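Local coordinates for cytochrome c-550-like protein (Thermosynechococcus elongatus, PDB 4LJI) that binds one heme c covalently and probably transfers electrons as a low-potential cytochrome c that can partly replace cytochrome c-550, at residues W108-T111 and E112-E115. Sequence-based numbering, arbitrary orientation.
Sequences WLTT and EQLE
Thr110 and Gln113 form a capping box at the start of helix 111-127, each side chain accepting from the other residue's backbone NH. Gln113 N donates to Thr110 OG1 over 3.2 Å, at 167° about the hydrogen; the hydroxyl faces this first helical turn because chi1 of 67° sets it between the backbone N and the carbonyl carbon. In return, Thr110 N reaches Gln113 OE1 at 2.9 Å, in the carbonyl plane on a lone pair, with a nearly straight N-H...O angle of 171°. A water whose O lies 2.6 Å from Gln113 OE1 also donates to it, so two donors hold this oxygen. Leu109 crosses Gln113 at about a right angle, CD2 of Leu109 lying 3.7 Å from CD of Gln113. Without the amide, as with an alanine here, Thr110 N would probably lose its acceptor and a gap would open beside that methyl. Main-chain bonds from Leu114 N to Thr110 O (3.0 Å) and Glu115 N to Thr111 O (2.9 Å) begin the helical pattern. Leu109 also crosses Leu114 at about a right angle, their CD1 methyls 3.8 Å apart. The side chain of Leu109 touches Leu42 of helix 33-46 and lies about 5 Å from the heme c, while Leu114 packs against Val83 of helix 79-87, so the capped end bridges both helices.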
ATOM      1  N   TRP A 108      -1.912   6.721  15.003  1.00 29.27           N
ATOM      2  CA  TRP A 108      -1.816   5.644  14.023  1.00 33.50           C
ATOM      3  C   TRP A 108      -0.695   4.682  14.422  1.00 31.70           C
ATOM      4  O   TRP A 108      -0.935   3.497  14.650  1.00 36.01           O
ATOM      5  CB  TRP A 108      -1.594   6.240  12.633  1.00 32.37           C
ATOM      6  CG  TRP A 108      -1.768   5.271  11.492  1.00 35.16           C
ATOM      7  CD1 TRP A 108      -0.812   4.469  10.957  1.00 35.42           C
ATOM      8  CD2 TRP A 108      -2.966   5.021  10.743  1.00 40.66           C
ATOM      9  NE1 TRP A 108      -1.331   3.726   9.924  1.00 31.75           N
ATOM     10  CE2 TRP A 108      -2.656   4.045   9.774  1.00 38.54           C
ATOM     11  CE3 TRP A 108      -4.271   5.528  10.796  1.00 45.20           C
ATOM     12  CZ2 TRP A 108      -3.603   3.565   8.861  1.00 37.47           C
ATOM     13  CZ3 TRP A 108      -5.216   5.046   9.884  1.00 41.69           C
ATOM     14  CH2 TRP A 108      -4.871   4.073   8.936  1.00 37.19           C
ATOM     15  N   LEU A 109       0.528   5.193  14.524  1.00 24.82           N
ATOM     16  CA  LEU A 109       1.648   4.384  14.990  1.00 24.20           C
ATOM     17  C   LEU A 109       2.358   5.003  16.196  1.00 20.70           C
ATOM     18  O   LEU A 109       2.643   6.187  16.202  1.00 27.46           O
ATOM     19  CB  LEU A 109       2.637   4.166  13.843  1.00 26.75           C
ATOM     20  CG  LEU A 109       2.032   3.314  12.730  1.00 27.90           C
ATOM     21  CD1 LEU A 109       2.993   3.208  11.557  1.00 29.50           C
ATOM     22  CD2 LEU A 109       1.694   1.956  13.284  1.00 28.48           C
ATOM     23  N   THR A 110       2.648   4.190  17.204  1.00 16.25           N
ATOM     24  CA  THR A 110       3.343   4.670  18.416  1.00 18.43           C
ATOM     25  C   THR A 110       4.802   4.848  18.036  1.00 19.78           C
ATOM     26  O   THR A 110       5.244   4.369  16.990  1.00 19.14           O
ATOM     27  CB  THR A 110       3.285   3.650  19.525  1.00 26.15           C
ATOM     28  OG1 THR A 110       4.050   2.488  19.153  1.00 22.11           O
ATOM     29  CG2 THR A 110       1.827   3.260  19.809  1.00 25.35           C
ATOM     30  N   THR A 111       5.530   5.552  18.884  1.00 19.76           N
ATOM     31  CA  THR A 111       6.969   5.744  18.763  1.00 19.78           C
ATOM     32  C   THR A 111       7.706   4.442  18.464  1.00 25.25           C
ATOM     33  O   THR A 111       8.481   4.382  17.521  1.00 18.80           O
ATOM     34  CB  THR A 111       7.519   6.334  20.088  1.00 22.28           C
ATOM     35  OG1 THR A 111       6.762   7.503  20.394  1.00 25.66           O
ATOM     36  CG2 THR A 111       9.005   6.682  19.974  1.00 18.82           C
ATOM     37  N   GLU A 112       7.465   3.414  19.272  1.00 20.73           N
ATOM     38  CA  GLU A 112       8.175   2.148  19.133  1.00 19.08           C
ATOM     39  C   GLU A 112       7.846   1.456  17.811  1.00 20.88           C
ATOM     40  O   GLU A 112       8.720   0.888  17.156  1.00 23.13           O
ATOM     41  CB  GLU A 112       7.849   1.211  20.288  1.00 22.46           C
ATOM     42  CG  GLU A 112       8.452   1.651  21.629  1.00 25.72           C
ATOM     43  CD  GLU A 112       7.441   2.376  22.496  1.00 31.99           C
ATOM     44  OE1 GLU A 112       6.553   3.053  21.925  1.00 33.06           O
ATOM     45  OE2 GLU A 112       7.537   2.264  23.752  1.00 41.09           O
ATOM     46  N   GLN A 113       6.572   1.483  17.447  1.00 15.96           N
ATOM     47  CA  GLN A 113       6.160   0.903  16.158  1.00 21.09           C
ATOM     48  C   GLN A 113       6.872   1.583  15.000  1.00 20.22           C
ATOM     49  O   GLN A 113       7.424   0.908  14.110  1.00 15.44           O
ATOM     50  CB  GLN A 113       4.660   1.021  15.934  1.00 21.27           C
ATOM     51  CG  GLN A 113       3.830   0.031  16.706  1.00 22.56           C
ATOM     52  CD  GLN A 113       2.359   0.284  16.518  1.00 31.21           C
ATOM     53  OE1 GLN A 113       1.866   1.395  16.724  1.00 32.31           O
ATOM     54  NE2 GLN A 113       1.650  -0.743  16.092  1.00 28.18           N
ATOM     55  N   LEU A 114       6.856   2.912  14.991  1.00 15.50           N
ATOM     56  CA  LEU A 114       7.529   3.677  13.946  1.00 16.38           C
ATOM     57  C   LEU A 114       9.042   3.441  13.958  1.00 15.03           C
ATOM     58  O   LEU A 114       9.667   3.428  12.881  1.00 16.06           O
ATOM     59  CB  LEU A 114       7.218   5.154  14.108  1.00 24.34           C
ATOM     60  CG  LEU A 114       7.204   5.968  12.843  1.00 25.95           C
ATOM     61  CD1 LEU A 114       6.142   5.375  11.890  1.00 27.23           C
ATOM     62  CD2 LEU A 114       6.893   7.392  13.140  1.00 19.65           C
ATOM     63  N   GLU A 115       9.646   3.244  15.134  1.00 16.44           N
ATOM     64  CA  GLU A 115      11.040   2.831  15.208  1.00 14.84           C
ATOM     65  C   GLU A 115      11.294   1.531  14.477  1.00 17.19           C
ATOM     66  O   GLU A 115      12.287   1.420  13.779  1.00 16.32           O
ATOM     67  CB  GLU A 115      11.496   2.673  16.676  1.00 19.62           C
ATOM     68  CG  GLU A 115      11.809   3.972  17.365  1.00 24.18           C
ATOM     69  CD  GLU A 115      12.089   3.793  18.830  1.00 32.43           C
ATOM     70  OE1 GLU A 115      12.381   4.808  19.490  1.00 37.93           O
ATOM     71  OE2 GLU A 115      12.012   2.639  19.308  1.00 34.30           O
TER
HETATM   72  O   HOH W   1      -0.465   2.129  17.674  1.00 38.45           O